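PDB 3L0R: cystatin-2 from Ornithodoros moubata, which inhibits a broad range of papain-like cysteine proteinases, including mammalian cathepsins B, C, H, L and S, and comes from the saliva of a soft tick. Local coordinates for residues A[16-19]-A[20-24]; A[46-49]-A[50-54]; A[93-96]-A[97-100]. All coordinates share one frame; numbering follows the deposited sequence.

Interaction 1 (A[16-19]-A[20-24]); sequences RFLE and LAHFA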
ATOM      1  N   ARG A  16       2.824   8.235   7.367  1.00 60.61           N
ATOM      2  CA  ARG A  16       3.776   7.794   6.336  1.00 60.67           C
ATOM      3  C   ARG A  16       3.442   6.390   5.828  1.00 56.96           C
ATOM      4  O   ARG A  16       3.642   6.076   4.661  1.00 56.92           O
ATOM      5  CB  ARG A  16       5.234   7.873   6.842  1.00 61.95           C
ATOM      6  CG  ARG A  16       5.523   7.012   8.078  1.00 63.12           C
ATOM      7  CD  ARG A  16       6.715   7.512   8.897  1.00 66.36           C
ATOM      8  NE  ARG A  16       7.929   6.708   8.686  1.00 71.03           N
ATOM      9  CZ  ARG A  16       8.478   5.888   9.591  1.00 71.19           C
ATOM     10  NH1 ARG A  16       7.941   5.746  10.806  1.00 70.87           N
ATOM     11  NH2 ARG A  16       9.582   5.211   9.284  1.00 71.38           N
ATOM     12  N   PHE A  17       2.897   5.558   6.696  1.00 54.68           N
ATOM     13  CA  PHE A  17       2.580   4.204   6.308  1.00 52.36           C
ATOM     14  C   PHE A  17       1.299   4.160   5.498  1.00 52.02           C
ATOM     15  O   PHE A  17       1.153   3.303   4.608  1.00 51.53           O
ATOM     16  CB  PHE A  17       2.494   3.298   7.531  1.00 51.31           C
ATOM     17  CG  PHE A  17       3.763   3.249   8.337  1.00 51.85           C
ATOM     18  CD1 PHE A  17       5.011   3.137   7.710  1.00 52.22           C
ATOM     19  CD2 PHE A  17       3.713   3.298   9.721  1.00 52.26           C
ATOM     20  CE1 PHE A  17       6.177   3.084   8.459  1.00 53.65           C
ATOM     21  CE2 PHE A  17       4.880   3.245  10.483  1.00 53.99           C
ATOM     22  CZ  PHE A  17       6.113   3.136   9.855  1.00 53.72           C
ATOM     23  N   LEU A  18       0.384   5.088   5.781  1.00 52.37           N
ATOM     24  CA  LEU A  18      -0.839   5.198   4.992  1.00 52.46           C
ATOM     25  C   LEU A  18      -0.486   5.696   3.581  1.00 53.34           C
ATOM     26  O   LEU A  18      -1.000   5.187   2.574  1.00 52.84           O
ATOM     27  CB  LEU A  18      -1.871   6.103   5.686  1.00 53.95           C
ATOM     28  CG  LEU A  18      -3.219   6.299   4.989  1.00 54.53           C
ATOM     29  CD1 LEU A  18      -3.965   4.976   4.741  1.00 50.30           C
ATOM     30  CD2 LEU A  18      -4.064   7.274   5.789  1.00 55.74           C
ATOM     31  N   GLU A  19       0.408   6.673   3.529  1.00 54.60           N
ATOM     32  CA  GLU A  19       0.938   7.185   2.279  1.00 56.61           C
ATOM     33  C   GLU A  19       1.535   6.059   1.410  1.00 55.13           C
ATOM     34  O   GLU A  19       1.265   5.966   0.202  1.00 55.09           O
ATOM     35  CB  GLU A  19       1.987   8.256   2.589  1.00 59.18           C
ATOM     36  CG  GLU A  19       2.273   9.248   1.465  1.00 62.81           C
ATOM     37  CD  GLU A  19       2.889  10.552   1.977  0.50 65.65           C
ATOM     38  OE1 GLU A  19       3.329  11.368   1.134  0.50 67.93           O
ATOM     39  OE2 GLU A  19       2.924  10.764   3.218  0.50 66.43           O
ATOM     40  N   LEU A  20       2.330   5.200   2.038  1.00 54.28           N
ATOM     41  CA  LEU A  20       2.982   4.096   1.344  1.00 53.37           C
ATOM     42  C   LEU A  20       1.970   3.040   0.876  1.00 51.58           C
ATOM     43  O   LEU A  20       2.121   2.454  -0.201  1.00 51.72           O
ATOM     44  CB  LEU A  20       4.066   3.469   2.236  1.00 53.17           C
ATOM     45  CG  LEU A  20       5.387   4.229   2.379  1.00 56.01           C
ATOM     46  CD1 LEU A  20       6.082   3.806   3.660  1.00 58.29           C
ATOM     47  CD2 LEU A  20       6.331   4.029   1.209  1.00 56.67           C
ATOM     48  N   ALA A  21       0.948   2.812   1.701  1.00 50.31           N
ATOM     49  CA  ALA A  21      -0.123   1.867   1.406  1.00 49.03           C
ATOM     50  C   ALA A  21      -0.884   2.297   0.163  1.00 49.95           C
ATOM     51  O   ALA A  21      -1.166   1.475  -0.717  1.00 51.53           O
ATOM     52  CB  ALA A  21      -1.054   1.712   2.589  1.00 47.28           C
ATOM     53  N   HIS A  22      -1.174   3.584   0.058  1.00 50.46           N
ATOM     54  CA  HIS A  22      -1.812   4.113  -1.122  1.00 51.51           C
ATOM     55  C   HIS A  22      -0.928   3.980  -2.346  1.00 52.88           C
ATOM     56  O   HIS A  22      -1.407   3.634  -3.428  1.00 54.20           O
ATOM     57  CB  HIS A  22      -2.178   5.575  -0.901  1.00 52.94           C
ATOM     58  CG  HIS A  22      -3.456   5.764  -0.142  1.00 52.38           C
ATOM     59  ND1 HIS A  22      -4.687   5.466  -0.679  1.00 52.11           N
ATOM     60  CD2 HIS A  22      -3.692   6.229   1.106  1.00 51.36           C
ATOM     61  CE1 HIS A  22      -5.629   5.748   0.205  1.00 54.32           C
ATOM     62  NE2 HIS A  22      -5.050   6.215   1.295  1.00 52.52           N
ATOM     63  N   PHE A  23       0.359   4.262  -2.180  1.00 53.54           N
ATOM     64  CA  PHE A  23       1.318   4.128  -3.267  1.00 55.16           C
ATOM     65  C   PHE A  23       1.284   2.710  -3.822  1.00 54.76           C
ATOM     66  O   PHE A  23       1.223   2.508  -5.022  1.00 56.20           O
ATOM     67  CB  PHE A  23       2.750   4.488  -2.819  1.00 55.67           C
ATOM     68  CG  PHE A  23       3.809   3.998  -3.767  1.00 57.49           C
ATOM     69  CD1 PHE A  23       4.055   4.675  -4.972  1.00 59.09           C
ATOM     70  CD2 PHE A  23       4.531   2.834  -3.487  1.00 55.32           C
ATOM     71  CE1 PHE A  23       5.015   4.207  -5.863  1.00 60.74           C
ATOM     72  CE2 PHE A  23       5.483   2.352  -4.378  1.00 56.84           C
ATOM     73  CZ  PHE A  23       5.732   3.041  -5.565  1.00 60.44           C
ATOM     74  N   ALA A  24       1.309   1.733  -2.933  1.00 54.09           N
ATOM     75  CA  ALA A  24       1.380   0.336  -3.340  1.00 54.54           C
ATOM     76  C   ALA A  24       0.063  -0.136  -3.963  1.00 54.81           C
ATOM     77  O   ALA A  24       0.060  -0.925  -4.922  1.00 56.54           O
ATOM     78  CB  ALA A  24       1.756  -0.538  -2.147  1.00 53.41           C
TER

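Interaction 2 (A[46-49]-A[50-54]); sequences TQVV and AGMNY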
ATOM      1  N   THR A  46       9.250  -2.925   9.410  1.00 50.32           N
ATOM      2  CA  THR A  46      10.314  -2.340   8.592  1.00 48.91           C
ATOM      3  C   THR A  46      11.583  -3.144   8.733  1.00 50.40           C
ATOM      4  O   THR A  46      11.812  -3.789   9.763  1.00 53.07           O
ATOM      5  CB  THR A  46      10.563  -0.860   8.950  1.00 49.29           C
ATOM      6  OG1 THR A  46      10.845  -0.728  10.361  1.00 50.67           O
ATOM      7  CG2 THR A  46       9.334  -0.044   8.598  1.00 48.39           C
ATOM      8  N   GLN A  47      12.394  -3.124   7.688  1.00 49.47           N
ATOM      9  CA  GLN A  47      13.627  -3.877   7.663  1.00 51.03           C
ATOM     10  C   GLN A  47      14.665  -2.992   7.002  1.00 50.79           C
ATOM     11  O   GLN A  47      14.431  -2.466   5.907  1.00 50.18           O
ATOM     12  CB  GLN A  47      13.452  -5.169   6.859  1.00 51.63           C
ATOM     13  CG  GLN A  47      14.696  -6.068   6.804  1.00 54.13           C
ATOM     14  CD  GLN A  47      14.498  -7.272   5.905  1.00 56.80           C
ATOM     15  OE1 GLN A  47      14.123  -7.134   4.738  1.00 57.17           O
ATOM     16  NE2 GLN A  47      14.741  -8.463   6.441  1.00 59.49           N
ATOM     17  N   VAL A  48      15.808  -2.846   7.665  1.00 52.35           N
ATOM     18  CA  VAL A  48      16.924  -2.071   7.147  1.00 52.24           C
ATOM     19  C   VAL A  48      17.781  -2.941   6.233  1.00 52.87           C
ATOM     20  O   VAL A  48      18.406  -3.896   6.685  1.00 54.96           O
ATOM     21  CB  VAL A  48      17.813  -1.524   8.309  1.00 55.29           C
ATOM     22  CG1 VAL A  48      19.029  -0.726   7.768  1.00 55.10           C
ATOM     23  CG2 VAL A  48      16.976  -0.718   9.301  1.00 54.61           C
ATOM     24  N   VAL A  49      17.807  -2.582   4.953  1.00 51.87           N
ATOM     25  CA  VAL A  49      18.675  -3.207   3.946  1.00 52.18           C
ATOM     26  C   VAL A  49      19.513  -2.093   3.271  1.00 52.60           C
ATOM     27  O   VAL A  49      19.882  -1.117   3.937  1.00 53.15           O
ATOM     28  CB  VAL A  49      17.838  -4.050   2.940  1.00 52.16           C
ATOM     29  CG1 VAL A  49      17.364  -5.367   3.588  1.00 51.04           C
ATOM     30  CG2 VAL A  49      16.644  -3.228   2.403  1.00 49.16           C
ATOM     31  N   ALA A  50      19.838  -2.212   1.984  1.00 53.26           N
ATOM     32  CA  ALA A  50      20.505  -1.089   1.310  1.00 54.71           C
ATOM     33  C   ALA A  50      19.439  -0.074   0.916  1.00 54.56           C
ATOM     34  O   ALA A  50      19.185   0.160  -0.270  1.00 56.06           O
ATOM     35  CB  ALA A  50      21.319  -1.552   0.101  1.00 56.29           C
ATOM     36  N   GLY A  51      18.843   0.539   1.941  1.00 54.02           N
ATOM     37  CA  GLY A  51      17.541   1.197   1.865  1.00 53.25           C
ATOM     38  C   GLY A  51      16.653   0.595   2.952  1.00 52.34           C
ATOM     39  O   GLY A  51      17.155   0.007   3.922  1.00 52.83           O
ATOM     40  N   MET A  52      15.339   0.727   2.784  1.00 60.55           N
ATOM     41  CA  MET A  52      14.339   0.249   3.738  1.00 58.92           C
ATOM     42  C   MET A  52      13.257  -0.586   3.061  1.00 56.98           C
ATOM     43  O   MET A  52      12.743  -0.210   2.001  1.00 56.33           O
ATOM     44  CB  MET A  52      13.655   1.432   4.425  1.00 59.18           C
ATOM     45  CG  MET A  52      14.519   2.167   5.443  1.00 64.52           C
ATOM     46  SD  MET A  52      14.778   1.204   6.954  1.00 69.52           S
ATOM     47  CE  MET A  52      13.112   0.695   7.254  1.00 63.38           C
ATOM     48  N   ASN A  53      12.916  -1.711   3.689  1.00 55.70           N
ATOM     49  CA  ASN A  53      11.734  -2.468   3.324  1.00 54.54           C
ATOM     50  C   ASN A  53      10.584  -2.126   4.249  1.00 53.55           C
ATOM     51  O   ASN A  53      10.768  -2.059   5.469  1.00 54.21           O
ATOM     52  CB  ASN A  53      11.996  -3.962   3.394  1.00 54.79           C
ATOM     53  CG  ASN A  53      12.785  -4.458   2.232  1.00 56.75           C
ATOM     54  OD1 ASN A  53      12.588  -4.016   1.092  1.00 57.36           O
ATOM     55  ND2 ASN A  53      13.699  -5.386   2.498  1.00 56.10           N
ATOM     56  N   TYR A  54       9.409  -1.893   3.661  1.00 52.61           N
ATOM     57  CA  TYR A  54       8.167  -1.661   4.430  1.00 51.29           C
ATOM     58  C   TYR A  54       7.234  -2.779   4.094  1.00 51.08           C
ATOM     59  O   TYR A  54       6.920  -3.000   2.916  1.00 51.47           O
ATOM     60  CB  TYR A  54       7.520  -0.328   4.077  1.00 50.28           C
ATOM     61  CG  TYR A  54       8.403   0.852   4.423  1.00 51.45           C
ATOM     62  CD1 TYR A  54       8.274   1.502   5.656  1.00 51.93           C
ATOM     63  CD2 TYR A  54       9.393   1.305   3.529  1.00 49.88           C
ATOM     64  CE1 TYR A  54       9.089   2.585   5.994  1.00 52.40           C
ATOM     65  CE2 TYR A  54      10.202   2.371   3.848  1.00 50.29           C
ATOM     66  CZ  TYR A  54      10.049   3.003   5.080  1.00 53.79           C
ATOM     67  OH  TYR A  54      10.849   4.057   5.408  1.00 56.52           O
TER

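Interaction 3 (A[93-96]-A[97-100]); sequences YHVP and WQNQ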
ATOM      1  N   TYR A  93      10.073  -1.538  -1.298  1.00 55.53           N
ATOM      2  CA  TYR A  93      11.494  -1.282  -1.235  1.00 57.07           C
ATOM      3  C   TYR A  93      11.763   0.187  -1.574  1.00 56.82           C
ATOM      4  O   TYR A  93      11.385   0.661  -2.651  1.00 56.00           O
ATOM      5  CB  TYR A  93      12.183  -2.182  -2.244  1.00 59.81           C
ATOM      6  CG  TYR A  93      13.684  -2.168  -2.171  1.00 63.77           C
ATOM      7  CD1 TYR A  93      14.339  -2.285  -0.957  1.00 66.64           C
ATOM      8  CD2 TYR A  93      14.450  -2.045  -3.309  1.00 65.97           C
ATOM      9  CE1 TYR A  93      15.717  -2.280  -0.879  1.00 69.09           C
ATOM     10  CE2 TYR A  93      15.825  -2.039  -3.235  1.00 70.48           C
ATOM     11  CZ  TYR A  93      16.449  -2.162  -2.007  1.00 70.38           C
ATOM     12  OH  TYR A  93      17.820  -2.165  -1.913  1.00 73.54           O
ATOM     13  N   HIS A  94      12.406   0.898  -0.639  1.00 58.13           N
ATOM     14  CA  HIS A  94      12.700   2.326  -0.761  1.00 55.92           C
ATOM     15  C   HIS A  94      14.214   2.563  -0.753  1.00 54.04           C
ATOM     16  O   HIS A  94      14.911   2.136   0.166  1.00 53.53           O
ATOM     17  CB  HIS A  94      12.037   3.101   0.393  1.00 57.19           C
ATOM     18  CG  HIS A  94      12.118   4.601   0.273  1.00 58.27           C
ATOM     19  ND1 HIS A  94      12.068   5.438   1.371  1.00 61.61           N
ATOM     20  CD2 HIS A  94      12.221   5.414  -0.806  1.00 58.71           C
ATOM     21  CE1 HIS A  94      12.146   6.696   0.976  1.00 60.30           C
ATOM     22  NE2 HIS A  94      12.228   6.710  -0.340  1.00 60.58           N
ATOM     23  N   VAL A  95      14.720   3.230  -1.792  1.00 52.89           N
ATOM     24  CA  VAL A  95      16.107   3.680  -1.811  1.00 51.20           C
ATOM     25  C   VAL A  95      16.084   5.214  -1.771  1.00 52.35           C
ATOM     26  O   VAL A  95      16.047   5.870  -2.826  1.00 53.94           O
ATOM     27  CB  VAL A  95      16.849   3.155  -3.055  1.00 51.02           C
ATOM     28  CG1 VAL A  95      18.312   3.650  -3.100  1.00 48.14           C
ATOM     29  CG2 VAL A  95      16.769   1.632  -3.099  1.00 51.94           C
ATOM     30  N   PRO A  96      16.105   5.797  -0.556  1.00 53.20           N
ATOM     31  CA  PRO A  96      15.821   7.231  -0.404  1.00 56.14           C
ATOM     32  C   PRO A  96      16.784   8.143  -1.186  1.00 57.23           C
ATOM     33  O   PRO A  96      16.345   9.144  -1.768  1.00 60.34           O
ATOM     34  CB  PRO A  96      15.936   7.471   1.117  1.00 58.75           C
ATOM     35  CG  PRO A  96      15.781   6.124   1.731  1.00 57.34           C
ATOM     36  CD  PRO A  96      16.408   5.162   0.730  1.00 53.90           C
ATOM     37  N   TRP A  97      18.066   7.792  -1.222  1.00 55.41           N
ATOM     38  CA  TRP A  97      19.052   8.632  -1.884  1.00 57.16           C
ATOM     39  C   TRP A  97      18.946   8.595  -3.417  1.00 57.08           C
ATOM     40  O   TRP A  97      19.612   9.379  -4.114  1.00 59.65           O
ATOM     41  CB  TRP A  97      20.477   8.308  -1.411  1.00 56.23           C
ATOM     42  CG  TRP A  97      20.789   6.865  -1.434  1.00 52.57           C
ATOM     43  CD1 TRP A  97      21.390   6.167  -2.448  1.00 49.81           C
ATOM     44  CD2 TRP A  97      20.498   5.912  -0.400  1.00 50.79           C
ATOM     45  NE1 TRP A  97      21.507   4.846  -2.100  1.00 47.70           N
ATOM     46  CE2 TRP A  97      20.967   4.656  -0.851  1.00 48.61           C
ATOM     47  CE3 TRP A  97      19.891   6.002   0.869  1.00 51.87           C
ATOM     48  CZ2 TRP A  97      20.851   3.488  -0.079  1.00 48.54           C
ATOM     49  CZ3 TRP A  97      19.773   4.847   1.637  1.00 52.33           C
ATOM     50  CH2 TRP A  97      20.255   3.604   1.161  1.00 51.42           C
ATOM     51  N   GLN A  98      18.115   7.699  -3.946  1.00 55.70           N
ATOM     52  CA  GLN A  98      17.799   7.748  -5.385  1.00 57.45           C
ATOM     53  C   GLN A  98      16.330   8.089  -5.635  1.00 60.20           C
ATOM     54  O   GLN A  98      15.890   8.201  -6.775  1.00 62.57           O
ATOM     55  CB  GLN A  98      18.225   6.464  -6.112  1.00 55.97           C
ATOM     56  CG  GLN A  98      19.748   6.354  -6.270  1.00 55.17           C
ATOM     57  CD  GLN A  98      20.203   5.227  -7.197  1.00 56.18           C
ATOM     58  OE1 GLN A  98      19.608   4.984  -8.241  1.00 59.55           O
ATOM     59  NE2 GLN A  98      21.278   4.546  -6.819  1.00 55.01           N
ATOM     60  N   ASN A  99      15.581   8.292  -4.556  1.00 60.73           N
ATOM     61  CA  ASN A  99      14.174   8.644  -4.666  1.00 64.56           C
ATOM     62  C   ASN A  99      13.400   7.552  -5.371  1.00 64.45           C
ATOM     63  O   ASN A  99      12.567   7.835  -6.224  1.00 68.28           O
ATOM     64  CB  ASN A  99      14.007   9.953  -5.449  1.00 70.41           C
ATOM     65  CG  ASN A  99      14.494  11.158  -4.690  1.00 74.90           C
ATOM     66  OD1 ASN A  99      15.636  11.599  -4.874  1.00 78.35           O
ATOM     67  ND2 ASN A  99      13.633  11.709  -3.831  1.00 78.33           N
ATOM     68  N   GLN A 100      13.701   6.301  -5.038  1.00 61.98           N
ATOM     69  CA  GLN A 100      13.042   5.174  -5.683  1.00 64.14           C
ATOM     70  C   GLN A 100      12.302   4.287  -4.714  1.00 63.10           C
ATOM     71  O   GLN A 100      12.841   3.899  -3.670  1.00 60.63           O
ATOM     72  CB  GLN A 100      14.020   4.360  -6.511  1.00 64.15           C
ATOM     73  CG  GLN A 100      13.952   4.742  -7.952  1.00 71.89           C
ATOM     74  CD  GLN A 100      14.905   3.954  -8.799  1.00 76.80           C
ATOM     75  OE1 GLN A 100      14.647   2.782  -9.107  1.00 80.70           O
ATOM     76  NE2 GLN A 100      16.020   4.591  -9.202  1.00 76.30           N
TER
HETATM   77  O   HOH W   1      11.570   9.495  -2.225  1.00 71.20           O

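Interaction 1 (A[16-19]-A[20-24])
Leu20 buries most surface here, and it does so against the turn of helix before it. Its amide N donates to Arg16 O at 3.1 Å, and its side chain stays beside the same carbonyl, with CG 3.4 Å from Arg16 O. Because CG stands beside the backbone N (chi1 -76°), the CD1 branch is carried back along the helix to the rim of the Phe17 ring. There Leu20 CD1 lies near the ring plane, 4.2 Å from Phe17 CD1. These residues belong to helix 15-25, the single long helix of the cystatin fold, which rests in the concave side of the wrapped antiparallel sheet; Leu20 also meets Tyr54, Leu56 and Ile92 of its strands. Glu19 contributes mainly through its backbone, Phe23 N reaching Glu19 O at 3.1 Å. One turn on from Leu18, His22 runs alongside it: Leu18 CD1 is 3.8 Å from His22 NE2, and His22 CD2 comes within 3.2 Å of Leu18 O, which also accepts the His22 amide N with an N-H...O angle of 162°. The other ring nitrogen, His22 ND1, is hydrogen-bonded to Tyr72 OH, which limits the ring's rotation while Leu18 packs beside its NE2-CD2 side.

Interaction 2 (A[46-49]-A[50-54])
An inverse gamma turn centred on Ala50 reverses the chain between Val49 and Gly51, so tightly that two backbone bonds join this one pair. Val49 N donates to Gly51 O at 2.9 Å, from above the carbonyl plane, whereas the return bond from Gly51 N to Val49 O is weak, with an N-H...O angle of only 126°. Gly51 has a positive phi, where a CB would jam against the carbonyl O of Ala50. Beyond the turn the ladder is regular: Asn53 N meets Gln47 O at 2.8 Å, nearly straight at 172°, and Gln47 N returns a bond to Asn53 O. This is the beta hairpin of strands 34-48 and 52-66, whose tip corresponds to the first inhibitory hairpin loop of cystatins, a part that in relatives enters the proteinase active-site cleft. On the face carrying Gln47 and Asn53, the side chains run alongside each other, and Asn53 ND2 gives a hydrogen to Gln47 OE1 at 2.9 Å, in the carbonyl plane although the two amides are turned 50° apart. A leucine in place of Asn53 would probably leave Gln47 OE1 without this donor and that end of the amide less restrained. Gln47 NE2 is hydrogen-bonded to Gly5 O. On the other face Met52, bent at its second and third torsions, folds its methyl back across the ladder, bringing CE to 3.4 Å from Thr46 CB, while SD lies 3.7 Å from Val48 CG2. Farther along, Thr46 CG2 packs obliquely on the Tyr54 ring, 3.5 Å from CD1.

Interaction 3 (A[93-96]-A[97-100])
The Trp97 indole has Val95 CG1 over one face, 3.8 Å from the centroid of the five-membered ring and 23° off its normal, a CH-pi contact. Pro96 runs alongside the indole and meets its six-membered ring obliquely, Pro96 CD being 3.5 Å from Trp97 CZ3. Trp97 CG sits between the backbone N and the carbonyl carbon (chi1 49°), which turns the indole back over the residues preceding it. The His94 imidazole has Pro96 CG over one face, offset toward the rim, and Gln100 O at its edge, in plane, 3.3 Å from His94 CD2. A water beside the neighbouring ring atom makes weak links to His94 NE2 and Asn99 ND2. The backbone of Val95 carries most of the hydrogen bonds. Its N donates almost straight to Gln100 O at 2.7 Å, while Val95 O accepts twice, from Gln98 N at 3.0 Å and, longer, from Gln100 N at 3.3 Å. The two donors approach from opposite faces of the carbonyl plane, so one oxygen fastens both the turn and the start of strand 100-108. Within the turn, Asn99 N reaches Pro96 O at 3.0 Å, well above the carbonyl plane. Asn99 adopts a positive phi of 61°, and with Gln100 it faces Val95 in a G1 beta bulge. Pro96 and Trp97 thus head a bulged hairpin between strands 86-95 and 100-108, consistent with the Pro-Trp second inhibitory loop by which family members contact cysteine proteinases.

Interactions 1 and 2 are partly buried, with two of eight and three of nine touching residues buried, whereas interaction 3 is a surface contact with none. Centre to centre, interaction 1 lies about 5 Å from the middle of the chain, interactions 2 and 3 about 15 and 16 Å, at two hairpin ends of one sheet. Helical backbone bonds and apolar packing mark the first; the 46-54 hairpin adds an amide-amide bond, and the 93-100 turn relies on a bulge and an indole. Tyr54 CD1 joins helix to hairpin, 3.8 Å from both Leu20 CD1 and Phe17 CE1. Met52 O and His94 N, 2.9 Å apart, probably hydrogen-bond between the hairpins. Interactions 1 and 3 do not touch.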